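Local coordinates for GGDEF and EAL domain-containing protein (Vibrio cholerae O1 str. 2010EL-1786, PDB 6PWJ), which probably takes part in bacterial cyclic di-GMP signalling, combining a GGDEF domain of the diguanylate cyclase family with a magnesium-bound EAL domain of the phosphodiesterase family, at residues E193-D198 against H246-Y251; F200-Q205 against R217-A222. All coordinates share one frame; numbering follows the deposited sequence.

Overall arrangement
Both contacts belong to the EAL domain, and their centres lie about 14 Å apart. Along the chain, helix 184-197 leads directly into strand 200-209, strand 214-225 turns back to form a hairpin with it, and helix 245-261 comes later, so the two strands of contact 2 come between the two helices of contact 1. The helices pack over the end of the hairpin that carries Phe200, whose ring touches Ala194, Phe248 and Tyr251. At the other end of contact 2, Glu218 reaches the magnesium ion, so one hairpin spans from the helical packing to the metal site. The hairpin belongs to the barrel sheet, where strand 200-209 runs antiparallel to its neighbours, as expected of the modified TIM barrel of EAL domains.

Contact 1: E193-D198 against H246-Y251; sequences EAIHND and HIFDQY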
# COMPACT_ATOMS: atom_id res chain seq x y z
N GLU A 193 -13.42 21.52 5.31
CA GLU A 193 -14.81 21.94 5.16
C GLU A 193 -15.76 20.78 5.45
O GLU A 193 -16.78 20.97 6.12
CB GLU A 193 -15.04 22.49 3.75
CG GLU A 193 -16.42 23.10 3.54
CD GLU A 193 -16.65 23.54 2.11
OE1 GLU A 193 -15.97 23.01 1.21
OE2 GLU A 193 -17.51 24.42 1.89
N ALA A 194 -15.45 19.59 4.94
CA ALA A 194 -16.28 18.43 5.23
C ALA A 194 -16.25 18.09 6.72
O ALA A 194 -17.27 17.72 7.30
CB ALA A 194 -15.81 17.23 4.40
N ILE A 195 -15.08 18.23 7.35
CA ILE A 195 -15.00 18.03 8.79
C ILE A 195 -15.76 19.12 9.53
O ILE A 195 -16.26 18.90 10.64
CB ILE A 195 -13.53 17.97 9.24
CG1 ILE A 195 -12.81 16.79 8.58
CG2 ILE A 195 -13.44 17.86 10.76
CD1 ILE A 195 -11.36 16.64 9.00
N HIS A 196 -15.86 20.31 8.93
CA HIS A 196 -16.54 21.42 9.59
C HIS A 196 -18.04 21.17 9.67
O HIS A 196 -18.65 21.31 10.74
CB HIS A 196 -16.24 22.72 8.85
CG HIS A 196 -16.82 23.94 9.51
ND1 HIS A 196 -17.76 24.74 8.90
CD2 HIS A 196 -16.59 24.49 10.72
CE1 HIS A 196 -18.08 25.73 9.70
NE2 HIS A 196 -17.39 25.61 10.82
N ASN A 197 -18.66 20.80 8.56
CA ASN A 197 -20.10 20.60 8.48
C ASN A 197 -20.51 19.15 8.70
O ASN A 197 -21.69 18.82 8.52
CB ASN A 197 -20.62 21.08 7.12
CG ASN A 197 -20.26 22.53 6.84
OD1 ASN A 197 -19.47 23.14 7.56
ND2 ASN A 197 -20.83 23.09 5.78
N ASP A 198 -19.58 18.28 9.09
CA ASP A 198 -19.87 16.87 9.30
C ASP A 198 -20.44 16.24 8.03
O ASP A 198 -21.39 15.45 8.08
CB ASP A 198 -20.82 16.67 10.49
CG ASP A 198 -20.79 15.25 11.03
OD1 ASP A 198 -20.16 14.38 10.39
OD2 ASP A 198 -21.39 15.01 12.10
N HIS A 246 -3.37 13.99 11.01
CA HIS A 246 -3.95 13.77 12.32
C HIS A 246 -5.30 14.46 12.46
O HIS A 246 -6.17 13.98 13.20
CB HIS A 246 -3.00 14.25 13.41
CG HIS A 246 -2.71 15.72 13.35
ND1 HIS A 246 -1.82 16.27 12.45
CD2 HIS A 246 -3.21 16.76 14.07
CE1 HIS A 246 -1.78 17.58 12.62
NE2 HIS A 246 -2.61 17.90 13.60
N ILE A 247 -5.50 15.58 11.77
CA ILE A 247 -6.77 16.30 11.86
C ILE A 247 -7.91 15.42 11.37
O ILE A 247 -9.02 15.44 11.93
CB ILE A 247 -6.69 17.62 11.08
CG1 ILE A 247 -5.77 18.61 11.80
CG2 ILE A 247 -8.08 18.20 10.88
CD1 ILE A 247 -6.21 18.93 13.21
N PHE A 248 -7.67 14.64 10.32
CA PHE A 248 -8.72 13.77 9.79
C PHE A 248 -8.89 12.51 10.63
O PHE A 248 -10.02 12.12 10.94
CB PHE A 248 -8.42 13.41 8.34
CG PHE A 248 -9.35 12.38 7.76
CD1 PHE A 248 -10.64 12.72 7.39
CD2 PHE A 248 -8.93 11.07 7.59
CE1 PHE A 248 -11.49 11.78 6.86
CE2 PHE A 248 -9.78 10.12 7.06
CZ PHE A 248 -11.07 10.47 6.70
N ASP A 249 -7.78 11.87 11.01
CA ASP A 249 -7.88 10.65 11.81
C ASP A 249 -8.57 10.91 13.14
O ASP A 249 -9.28 10.03 13.65
CB ASP A 249 -6.49 10.06 12.04
CG ASP A 249 -5.99 9.28 10.84
OD1 ASP A 249 -6.70 9.22 9.82
OD2 ASP A 249 -4.88 8.71 10.93
N GLN A 250 -8.39 12.09 13.72
CA GLN A 250 -9.09 12.42 14.96
C GLN A 250 -10.59 12.57 14.72
O GLN A 250 -11.41 12.14 15.54
CB GLN A 250 -8.51 13.69 15.58
CG GLN A 250 -7.08 13.54 16.07
CD GLN A 250 -6.53 14.83 16.65
OE1 GLN A 250 -7.23 15.85 16.71
NE2 GLN A 250 -5.28 14.80 17.09
N TYR A 251 -10.96 13.19 13.59
CA TYR A 251 -12.38 13.35 13.28
C TYR A 251 -13.06 12.01 13.05
O TYR A 251 -14.22 11.82 13.43
CB TYR A 251 -12.54 14.25 12.05
CG TYR A 251 -13.93 14.27 11.48
CD1 TYR A 251 -14.93 15.06 12.04
CD2 TYR A 251 -14.26 13.50 10.37
CE1 TYR A 251 -16.20 15.08 11.51
CE2 TYR A 251 -15.53 13.52 9.83
CZ TYR A 251 -16.50 14.31 10.41
OH TYR A 251 -17.77 14.32 9.88
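Ile195 is the bump that fits against the helix of 246-251, and Tyr251 supplies much of the surface that receives it. The two helical segments run roughly parallel, 29° between directions with axes 11.0 Å apart, so side chains must bridge the space between them. Ile195 does so with its whole branched end. CG1 sits over one face of the Tyr251 ring, 4.2 Å from the centroid and offset toward the rim, a CH-pi contact. CG2, anti to the backbone N, meets Tyr251 CD1. The tip, CD1, settles into a hollow of the facing helix, 3.9 Å from Ile247 O and 4.0 Å from Phe248 CA. This hollow is bordered by Ile247 CG2, 4.1 Å from Ile195 CD1, and by the edge of the Phe248 ring. Tyr251 extends past Ile195 in the opposite direction and carries its hydroxyl to Asp198, just beyond the helix and at positive phi. Tyr251 OH donates to Asp198 OD1, although the modelled 2.4 Å is doubtful at this resolution; the carboxylate plane stands 86° to the ring. Arg255 NH1 forms a salt bridge with Asp198 OD1 and a hydrogen bond with Tyr251 OH, so the apolar fit ends in a polar cluster whose positive charge would probably help stabilise an ionised Asp198.

Contact 2: F200-Q205 against R217-A222; sequences FTFRYQ and REVFSA. With MG (magnesium ion), chain C.
Arg203 and Phe220 face each other as a hydrogen-bonded pair of this antiparallel hairpin. Two backbone bonds join them, Arg203 N to Phe220 O (2.7 Å) and Phe220 N to Arg203 O (2.8 Å). The same two-bond pattern recurs at Thr201 with Ala222 and at Gln205 with Glu218. From CB, which lies 3.9 Å from Phe220 O, the Arg203 chain runs out extended through CG and CD, then bends at chi3 (88°), bringing the guanidinium back over its neighbour. There CZ lies 4.5 Å from the centroid of the Phe220 ring, an off-centre cation-pi contact. The planes are 19° apart, and the terminal NH2 comes 3.5 Å from Phe220 CD2, over the ring face near its rim. Further along the strand, on the same side of the ring plane as the guanidinium, Gln205 CB meets Phe220 CE2 at 3.6 Å, while its amide, almost perpendicular to the ring, bonds to Gln410 and Asp415. On the opposite face of the sheet, Val219 packs its CG1 on Phe202 CD1 (3.6 Å) and its CG2 beside the Tyr204 ring.

Glu218 ends in the metal site: its extended chain brings OE2 to the magnesium at 2.0 Å, with Asn272, Glu304, Asp334 and two waters completing six ligands. Glu218-Val219-Phe220 probably occupies the place of the EAL signature. Gln410 bonds to both Glu218 OE1 and Gln205 OE1, consistent with a second shell that helps to orient the metal-binding carboxylate.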
# COMPACT_ATOMS: atom_id res chain seq x y z
N PHE A 200 -19.11 14.02 6.26
CA PHE A 200 -18.53 12.71 5.99
C PHE A 200 -19.54 11.59 6.16
O PHE A 200 -20.28 11.55 7.16
CB PHE A 200 -17.32 12.48 6.90
CG PHE A 200 -16.02 12.90 6.28
CD1 PHE A 200 -15.30 12.02 5.49
CD2 PHE A 200 -15.51 14.17 6.49
CE1 PHE A 200 -14.10 12.40 4.92
CE2 PHE A 200 -14.32 14.55 5.93
CZ PHE A 200 -13.61 13.67 5.14
N THR A 201 -19.58 10.69 5.18
CA THR A 201 -20.34 9.45 5.26
C THR A 201 -19.37 8.30 5.52
O THR A 201 -18.23 8.31 5.05
CB THR A 201 -21.12 9.20 3.97
OG1 THR A 201 -21.92 10.35 3.67
CG2 THR A 201 -22.03 7.99 4.13
N PHE A 202 -19.84 7.30 6.26
CA PHE A 202 -18.99 6.20 6.69
C PHE A 202 -19.58 4.87 6.26
O PHE A 202 -20.77 4.61 6.46
CB PHE A 202 -18.80 6.23 8.21
CG PHE A 202 -17.97 7.38 8.70
CD1 PHE A 202 -16.60 7.41 8.46
CD2 PHE A 202 -18.55 8.43 9.38
CE1 PHE A 202 -15.83 8.46 8.90
CE2 PHE A 202 -17.78 9.49 9.83
CZ PHE A 202 -16.42 9.51 9.58
N ARG A 203 -18.74 4.03 5.66
CA ARG A 203 -19.09 2.67 5.29
C ARG A 203 -18.31 1.70 6.17
O ARG A 203 -17.16 1.96 6.53
CB ARG A 203 -18.78 2.39 3.81
CG ARG A 203 -19.27 1.04 3.32
CD ARG A 203 -18.88 0.75 1.87
NE ARG A 203 -17.57 0.11 1.76
CZ ARG A 203 -16.56 0.57 1.03
NH1 ARG A 203 -16.71 1.68 0.32
NH2 ARG A 203 -15.41 -0.09 1.00
N TYR A 204 -18.95 0.59 6.53
CA TYR A 204 -18.35 -0.42 7.41
C TYR A 204 -18.30 -1.75 6.66
O TYR A 204 -19.33 -2.42 6.52
CB TYR A 204 -19.13 -0.54 8.71
CG TYR A 204 -19.31 0.78 9.43
CD1 TYR A 204 -18.31 1.28 10.27
CD2 TYR A 204 -20.46 1.53 9.28
CE1 TYR A 204 -18.46 2.49 10.92
CE2 TYR A 204 -20.63 2.74 9.93
CZ TYR A 204 -19.62 3.21 10.75
OH TYR A 204 -19.78 4.41 11.40
N GLN A 205 -17.12 -2.12 6.19
CA GLN A 205 -16.91 -3.37 5.48
C GLN A 205 -16.54 -4.46 6.49
O GLN A 205 -15.52 -4.34 7.18
CB GLN A 205 -15.83 -3.23 4.41
CG GLN A 205 -15.81 -4.36 3.40
CD GLN A 205 -14.79 -4.14 2.30
OE1 GLN A 205 -13.63 -3.81 2.57
NE2 GLN A 205 -15.21 -4.31 1.05
N ARG A 217 -15.19 -4.58 11.50
CA ARG A 217 -15.63 -3.89 10.29
C ARG A 217 -14.72 -2.70 10.06
O ARG A 217 -14.65 -1.80 10.91
CB ARG A 217 -17.09 -3.44 10.41
CG ARG A 217 -18.07 -4.56 10.72
CD ARG A 217 -19.50 -4.03 10.77
NE ARG A 217 -20.37 -4.86 11.60
CZ ARG A 217 -21.17 -5.81 11.13
NH1 ARG A 217 -21.22 -6.06 9.83
NH2 ARG A 217 -21.92 -6.51 11.96
N GLU A 218 -14.03 -2.69 8.93
CA GLU A 218 -13.13 -1.60 8.60
C GLU A 218 -13.93 -0.37 8.17
O GLU A 218 -14.86 -0.48 7.37
CB GLU A 218 -12.15 -2.01 7.50
CG GLU A 218 -11.06 -0.99 7.22
CD GLU A 218 -9.95 -1.55 6.36
OE1 GLU A 218 -10.02 -2.74 5.99
OE2 GLU A 218 -9.00 -0.80 6.05
N VAL A 219 -13.56 0.79 8.70
CA VAL A 219 -14.28 2.02 8.42
C VAL A 219 -13.74 2.64 7.14
O VAL A 219 -12.52 2.71 6.93
CB VAL A 219 -14.15 3.01 9.60
CG1 VAL A 219 -14.89 4.30 9.29
CG2 VAL A 219 -14.67 2.37 10.88
N PHE A 220 -14.64 3.08 6.27
CA PHE A 220 -14.29 3.77 5.04
C PHE A 220 -15.07 5.08 4.98
O PHE A 220 -16.29 5.08 5.15
CB PHE A 220 -14.58 2.91 3.81
CG PHE A 220 -13.72 1.68 3.72
CD1 PHE A 220 -12.47 1.73 3.13
CD2 PHE A 220 -14.15 0.48 4.24
CE1 PHE A 220 -11.67 0.60 3.05
CE2 PHE A 220 -13.36 -0.66 4.17
CZ PHE A 220 -12.12 -0.59 3.57
N SER A 221 -14.37 6.18 4.73
CA SER A 221 -14.94 7.51 4.81
C SER A 221 -15.06 8.14 3.43
O SER A 221 -14.28 7.85 2.52
CB SER A 221 -14.09 8.41 5.71
OG SER A 221 -12.71 8.27 5.42
N ALA A 222 -16.06 9.01 3.28
CA ALA A 222 -16.29 9.75 2.05
C ALA A 222 -17.13 10.97 2.37
O ALA A 222 -17.75 11.05 3.44
CB ALA A 222 -16.97 8.88 0.99
MG MG C . -7.03 -0.84 6.19
O HOH W 1 -6.73 -2.52 5.04
O HOH W 2 -6.70 -0.36 4.24